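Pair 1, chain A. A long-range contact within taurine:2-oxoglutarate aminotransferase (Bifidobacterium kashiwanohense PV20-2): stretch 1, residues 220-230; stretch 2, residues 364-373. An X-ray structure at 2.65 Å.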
# COMPACT_ATOMS: atom_id res chain seq x y z
N SER A 220 -6.84 -3.97 18.54
CA SER A 220 -6.66 -3.85 19.99
C SER A 220 -7.96 -3.37 20.65
O SER A 220 -8.47 -4.01 21.57
CB SER A 220 -5.51 -2.90 20.30
OG SER A 220 -4.25 -3.41 19.87
N ILE A 221 -8.53 -2.29 20.12
CA ILE A 221 -9.88 -1.85 20.43
C ILE A 221 -10.56 -1.61 19.09
O ILE A 221 -10.03 -0.87 18.26
CB ILE A 221 -9.89 -0.55 21.26
CG1 ILE A 221 -9.39 -0.83 22.67
CG2 ILE A 221 -11.30 0.04 21.31
CD1 ILE A 221 -8.86 0.42 23.39
N VAL A 222 -11.69 -2.29 18.85
CA VAL A 222 -12.34 -2.17 17.54
C VAL A 222 -12.67 -0.70 17.27
O VAL A 222 -13.41 -0.07 18.03
CB VAL A 222 -13.59 -3.06 17.45
CG1 VAL A 222 -14.50 -2.57 16.33
CG2 VAL A 222 -13.19 -4.49 17.18
N GLY A 223 -12.13 -0.16 16.17
CA GLY A 223 -12.14 1.26 15.93
C GLY A 223 -13.21 1.82 15.02
O GLY A 223 -14.23 2.33 15.49
N ALA A 224 -12.98 1.75 13.70
CA ALA A 224 -13.91 2.42 12.80
C ALA A 224 -15.33 1.93 13.03
O ALA A 224 -16.28 2.70 12.90
CB ALA A 224 -13.48 2.21 11.34
N ASN A 225 -15.48 0.67 13.44
CA ASN A 225 -16.79 0.10 13.68
C ASN A 225 -17.33 0.44 15.07
O ASN A 225 -18.29 -0.20 15.51
CB ASN A 225 -16.75 -1.43 13.49
CG ASN A 225 -16.97 -1.83 12.06
OD1 ASN A 225 -18.09 -2.15 11.64
ND2 ASN A 225 -15.90 -1.81 11.28
N GLY A 226 -16.73 1.41 15.76
CA GLY A 226 -17.43 2.03 16.87
C GLY A 226 -16.74 2.18 18.21
O GLY A 226 -17.41 2.36 19.21
N VAL A 227 -15.41 2.13 18.24
CA VAL A 227 -14.67 2.22 19.51
C VAL A 227 -15.31 1.26 20.49
O VAL A 227 -15.75 1.66 21.58
CB VAL A 227 -14.65 3.66 20.06
CG1 VAL A 227 -13.64 3.79 21.17
CG2 VAL A 227 -14.32 4.64 18.95
N ILE A 228 -15.36 -0.02 20.14
CA ILE A 228 -16.07 -1.03 20.93
C ILE A 228 -15.09 -1.54 21.97
O ILE A 228 -14.40 -2.54 21.78
CB ILE A 228 -16.64 -2.14 20.05
CG1 ILE A 228 -17.29 -1.54 18.80
CG2 ILE A 228 -17.68 -2.94 20.83
CD1 ILE A 228 -17.42 -2.50 17.63
N LEU A 229 -15.03 -0.83 23.10
CA LEU A 229 -14.21 -1.24 24.22
C LEU A 229 -14.57 -2.67 24.63
O LEU A 229 -15.76 -2.97 24.79
CB LEU A 229 -14.40 -0.29 25.40
CG LEU A 229 -14.13 1.18 25.06
CD1 LEU A 229 -14.57 2.08 26.20
CD2 LEU A 229 -12.64 1.39 24.70
N PRO A 230 -13.59 -3.56 24.76
CA PRO A 230 -13.88 -4.95 25.13
C PRO A 230 -14.26 -5.07 26.60
O PRO A 230 -13.83 -4.24 27.42
CB PRO A 230 -12.55 -5.67 24.85
CG PRO A 230 -11.53 -4.59 25.05
CD PRO A 230 -12.16 -3.35 24.50
N ALA A 364 -21.87 5.72 25.77
CA ALA A 364 -20.68 6.48 25.44
C ALA A 364 -19.49 5.62 25.79
O ALA A 364 -19.45 5.00 26.86
CB ALA A 364 -20.63 7.81 26.19
N ARG A 365 -18.55 5.52 24.87
CA ARG A 365 -17.29 4.85 25.13
C ARG A 365 -16.19 5.85 24.82
O ARG A 365 -16.28 6.61 23.86
CB ARG A 365 -17.16 3.59 24.28
CG ARG A 365 -18.22 2.53 24.61
CD ARG A 365 -18.27 1.42 23.57
NE ARG A 365 -18.59 1.94 22.25
CZ ARG A 365 -19.78 2.41 21.88
NH1 ARG A 365 -20.80 2.41 22.74
NH2 ARG A 365 -19.96 2.87 20.65
N CYS A 366 -15.15 5.85 25.65
CA CYS A 366 -14.07 6.81 25.48
C CYS A 366 -12.88 6.28 26.24
O CYS A 366 -12.99 6.05 27.45
CB CYS A 366 -14.45 8.20 25.99
SG CYS A 366 -13.02 9.38 26.08
N ILE A 367 -11.75 6.09 25.55
CA ILE A 367 -10.46 5.88 26.19
C ILE A 367 -9.46 6.81 25.53
O ILE A 367 -9.30 6.79 24.30
CB ILE A 367 -10.01 4.41 26.09
CG1 ILE A 367 -8.75 4.20 26.93
CG2 ILE A 367 -9.82 4.01 24.65
CD1 ILE A 367 -8.40 2.75 27.06
N GLY A 368 -8.79 7.64 26.34
CA GLY A 368 -7.97 8.70 25.78
C GLY A 368 -8.82 9.64 24.94
O GLY A 368 -9.86 10.15 25.37
N LEU A 369 -8.37 9.90 23.73
CA LEU A 369 -9.16 10.66 22.77
C LEU A 369 -9.73 9.73 21.70
O LEU A 369 -9.79 10.07 20.52
CB LEU A 369 -8.34 11.81 22.19
CG LEU A 369 -8.03 12.90 23.23
CD1 LEU A 369 -7.02 13.91 22.73
CD2 LEU A 369 -9.31 13.59 23.65
N PHE A 370 -10.13 8.52 22.12
CA PHE A 370 -10.70 7.47 21.28
C PHE A 370 -12.10 7.16 21.82
O PHE A 370 -12.25 6.45 22.81
CB PHE A 370 -9.79 6.23 21.31
CG PHE A 370 -9.94 5.32 20.12
CD1 PHE A 370 -10.18 5.82 18.85
CD2 PHE A 370 -9.80 3.94 20.28
CE1 PHE A 370 -10.30 4.96 17.75
CE2 PHE A 370 -9.91 3.08 19.18
CZ PHE A 370 -10.17 3.59 17.92
N SER A 371 -13.13 7.67 21.15
CA SER A 371 -14.45 7.71 21.77
C SER A 371 -15.54 7.63 20.71
O SER A 371 -15.31 7.96 19.54
CB SER A 371 -14.64 9.00 22.59
OG SER A 371 -15.09 10.06 21.76
N ALA A 372 -16.73 7.20 21.14
CA ALA A 372 -17.88 7.07 20.25
C ALA A 372 -19.17 7.06 21.06
O ALA A 372 -19.21 6.65 22.22
CB ALA A 372 -17.78 5.79 19.40
N LEU A 373 -20.24 7.50 20.41
CA LEU A 373 -21.59 7.43 20.95
C LEU A 373 -22.43 6.45 20.14
O LEU A 373 -22.40 6.48 18.89
CB LEU A 373 -22.24 8.81 20.93
CG LEU A 373 -21.53 9.91 21.72
CD1 LEU A 373 -22.31 11.22 21.63
CD2 LEU A 373 -21.29 9.50 23.18

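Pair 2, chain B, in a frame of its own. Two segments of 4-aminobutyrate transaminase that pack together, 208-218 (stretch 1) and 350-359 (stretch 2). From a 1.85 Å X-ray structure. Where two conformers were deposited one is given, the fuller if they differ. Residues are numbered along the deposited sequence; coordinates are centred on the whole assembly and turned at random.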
# COMPACT_ATOMS: atom_id res chain seq x y z
N PRO B 208 7.45 25.77 6.09
CA PRO B 208 7.29 26.92 7.00
C PRO B 208 6.47 28.03 6.38
O PRO B 208 5.84 28.80 7.12
CB PRO B 208 8.73 27.42 7.27
CG PRO B 208 9.66 26.40 6.72
CD PRO B 208 8.87 25.46 5.76
N VAL B 209 6.45 28.18 5.06
CA VAL B 209 5.50 29.06 4.38
C VAL B 209 4.91 28.23 3.23
O VAL B 209 5.60 27.96 2.25
CB VAL B 209 6.17 30.34 3.81
CG1 VAL B 209 5.09 31.23 3.28
CG2 VAL B 209 7.01 31.13 4.88
N GLN B 210 3.64 27.82 3.33
CA GLN B 210 3.14 26.96 2.23
C GLN B 210 3.18 27.75 0.94
O GLN B 210 2.82 28.91 0.92
CB GLN B 210 1.71 26.51 2.46
CG GLN B 210 1.58 25.58 3.61
CD GLN B 210 0.19 24.97 3.65
OE1 GLN B 210 -0.86 25.71 3.60
NE2 GLN B 210 0.15 23.65 3.80
N GLY B 211 3.63 27.10 -0.13
CA GLY B 211 3.93 27.78 -1.40
C GLY B 211 2.71 27.77 -2.32
O GLY B 211 1.89 28.69 -2.32
N GLU B 212 2.59 26.71 -3.10
CA GLU B 212 1.40 26.56 -3.94
C GLU B 212 0.12 26.67 -3.12
O GLU B 212 -0.91 27.08 -3.65
CB GLU B 212 1.46 25.21 -4.67
CG GLU B 212 2.82 24.91 -5.33
CD GLU B 212 3.26 25.94 -6.41
OE1 GLU B 212 2.44 26.33 -7.27
OE2 GLU B 212 4.45 26.32 -6.39
N GLY B 213 0.17 26.32 -1.82
CA GLY B 213 -0.98 26.37 -0.96
C GLY B 213 -1.49 27.74 -0.58
O GLY B 213 -2.56 27.81 0.02
N GLY B 214 -0.76 28.82 -0.90
CA GLY B 214 -1.32 30.17 -0.79
C GLY B 214 -0.49 31.15 0.01
O GLY B 214 -1.00 32.19 0.42
N PHE B 215 0.80 30.82 0.24
CA PHE B 215 1.68 31.62 1.07
C PHE B 215 1.10 31.81 2.46
O PHE B 215 0.81 32.92 2.88
CB PHE B 215 1.98 32.99 0.42
CG PHE B 215 3.01 32.93 -0.71
CD1 PHE B 215 3.26 31.79 -1.38
CD2 PHE B 215 3.70 34.10 -1.11
CE1 PHE B 215 4.18 31.72 -2.40
CE2 PHE B 215 4.63 34.03 -2.15
CZ PHE B 215 4.86 32.82 -2.79
N ASN B 216 0.94 30.70 3.16
CA ASN B 216 0.51 30.64 4.54
C ASN B 216 1.74 30.52 5.44
O ASN B 216 2.42 29.48 5.39
CB ASN B 216 -0.39 29.41 4.70
CG ASN B 216 -1.55 29.46 3.71
OD1 ASN B 216 -2.17 30.52 3.56
ND2 ASN B 216 -1.80 28.38 2.98
N VAL B 217 1.93 31.50 6.34
CA VAL B 217 3.13 31.55 7.19
C VAL B 217 2.82 30.80 8.49
O VAL B 217 1.81 31.08 9.13
CB VAL B 217 3.55 33.00 7.48
CG1 VAL B 217 4.68 33.02 8.45
CG2 VAL B 217 3.98 33.66 6.19
N VAL B 218 3.67 29.84 8.85
CA VAL B 218 3.37 29.00 10.04
C VAL B 218 3.52 29.84 11.30
O VAL B 218 4.50 30.58 11.43
CB VAL B 218 4.29 27.76 10.08
CG1 VAL B 218 5.76 28.08 10.42
CG2 VAL B 218 3.75 26.75 11.12
N ILE B 350 -3.99 39.66 3.13
CA ILE B 350 -2.64 39.94 2.67
C ILE B 350 -1.71 39.13 3.56
O ILE B 350 -1.82 39.21 4.78
CB ILE B 350 -2.30 41.43 2.74
CG1 ILE B 350 -3.23 42.24 1.79
CG2 ILE B 350 -0.82 41.62 2.38
CD1 ILE B 350 -3.26 43.79 1.95
N ARG B 351 -0.87 38.28 2.97
CA ARG B 351 0.03 37.45 3.76
C ARG B 351 1.46 37.74 3.35
O ARG B 351 1.72 37.98 2.18
CB ARG B 351 -0.26 35.96 3.56
CG ARG B 351 -1.68 35.63 4.05
CD ARG B 351 -2.00 34.15 3.94
NE ARG B 351 -2.31 33.68 2.58
CZ ARG B 351 -3.51 33.72 2.00
NH1 ARG B 351 -4.57 34.25 2.63
NH2 ARG B 351 -3.64 33.23 0.77
N ALA B 352 2.39 37.67 4.30
CA ALA B 352 3.74 38.14 3.96
C ALA B 352 4.76 37.60 4.96
O ALA B 352 4.56 37.70 6.18
CB ALA B 352 3.80 39.65 3.98
N LEU B 353 5.85 37.05 4.45
CA LEU B 353 7.07 36.94 5.24
C LEU B 353 8.22 37.35 4.34
O LEU B 353 8.45 36.68 3.33
CB LEU B 353 7.26 35.53 5.78
CG LEU B 353 8.44 35.45 6.75
CD1 LEU B 353 8.17 36.27 7.98
CD2 LEU B 353 8.71 33.98 7.10
N GLY B 354 8.87 38.50 4.62
CA GLY B 354 9.94 38.93 3.73
C GLY B 354 9.34 39.28 2.38
O GLY B 354 8.40 40.07 2.27
N SER B 355 9.88 38.66 1.33
CA SER B 355 9.27 38.86 0.01
C SER B 355 8.63 37.58 -0.48
O SER B 355 8.37 37.45 -1.67
CB SER B 355 10.29 39.39 -1.01
OG SER B 355 10.41 40.84 -0.91
N MET B 356 8.17 36.75 0.46
CA MET B 356 7.16 35.74 0.18
C MET B 356 5.82 36.39 0.55
O MET B 356 5.37 36.32 1.70
CB MET B 356 7.42 34.46 0.97
CG MET B 356 7.30 33.25 0.12
SD MET B 356 7.86 31.79 0.94
CE MET B 356 6.99 30.63 -0.08
N VAL B 357 5.22 37.09 -0.44
CA VAL B 357 4.03 37.92 -0.27
C VAL B 357 2.94 37.45 -1.22
O VAL B 357 3.22 37.15 -2.39
CB VAL B 357 4.32 39.43 -0.53
CG1 VAL B 357 3.02 40.30 -0.27
CG2 VAL B 357 5.46 39.91 0.29
N ALA B 358 1.69 37.48 -0.74
CA ALA B 358 0.54 37.11 -1.55
C ALA B 358 -0.65 37.96 -1.17
O ALA B 358 -0.80 38.37 -0.02
CB ALA B 358 0.17 35.64 -1.36
N VAL B 359 -1.57 38.15 -2.13
CA VAL B 359 -2.85 38.81 -1.89
C VAL B 359 -3.97 37.83 -2.27
O VAL B 359 -3.91 37.19 -3.33
CB VAL B 359 -2.98 40.13 -2.65
CG1 VAL B 359 -3.02 39.91 -4.16
CG2 VAL B 359 -4.22 40.90 -2.14

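What backbone arrangement do the two pairs share? In each, stretch 2 is a tight hairpin whose two strands are joined by a type II' turn, Ile A367 to Phe A370 in pair 1 and Leu B353 to Met B356 in pair 2, and stretch 1 is a looped segment packed against it. Fourteen central residues superpose with an RMSD of 0.9 Å. The hairpins match bond for bond: Arg A365 and Ala A372 exchange backbone hydrogen bonds, as do Arg B351 and Ala B358. Gly A368 and Gly B354 coincide in the turns, both at positive phi, where glycine is favoured. Gly A226 and Gly B214 also coincide, with phi near 130°; a CB there would be jammed against the preceding carbonyl oxygen.

How is the loop fastened to the hairpin? A matched arginine does it in both pairs, reaching from the first strand to two successive carbonyls that lie near the plane of its guanidinium. Arg A365 NH2 donates to Gly A226 O at 3.0 Å, and Arg A365 NE donates to both Gly A226 O (3.3 Å) and Val A227 O (2.9 Å). In pair 2 the balance shifts toward the glycine: Arg B351 NE and NH2 each lie 2.9 Å from Gly B214 O, while the bond from Arg B351 NE to Phe B215 O, at 3.2 Å, is weak. Because the acceptors are backbone atoms, this fastening can persist while the neighbouring side chains differ.

How do different side chains fill the centre? The aromatic ring changes sides. In pair 1 the hairpin supplies it: Val A227 CG1 sits over one face of the Phe A370 ring, 4.2 Å from the centroid of Phe A370. In pair 2 the loop supplies it, and Met B356, which superposes on Phe A370, lays its CG over one face of Phe B215, 3.9 Å from the Phe B215 centroid. Each solution thus sets an aliphatic group on an aromatic face, with the roles reversed. The small alanine next to it is kept: Val A227 CG2 lies 3.7 Å from Ala A372 CB, and Phe B215 CB lies 3.7 Å from Ala B358 CB.

What happens at the flanks? Near the turn, aliphatic residues are exchanged for one another. Ile A221 CD1 meets Ile A367 CG2 at 3.9 Å, and the matched Val B209 CG2 meets Leu B353 CD2 at 4.0 Å. Leu A229 CD2 packs 3.8 Å from Ile A367 CG2, and its counterpart Val B217 places CG2 3.8 Å from Leu B353 CB. A sharper change comes at Ile A228, which matches Asn B216. Both have a CA-to-CB bond pointing away from the hairpin, but the amide end of the asparagine comes nearer: Asn B216 OD1 lies over one face of the Arg B351 guanidinium without hydrogen bonding to it. Asn B216 ND2, for its part, donates to Gln B210 OE1 at 2.9 Å, bracing the loop from within.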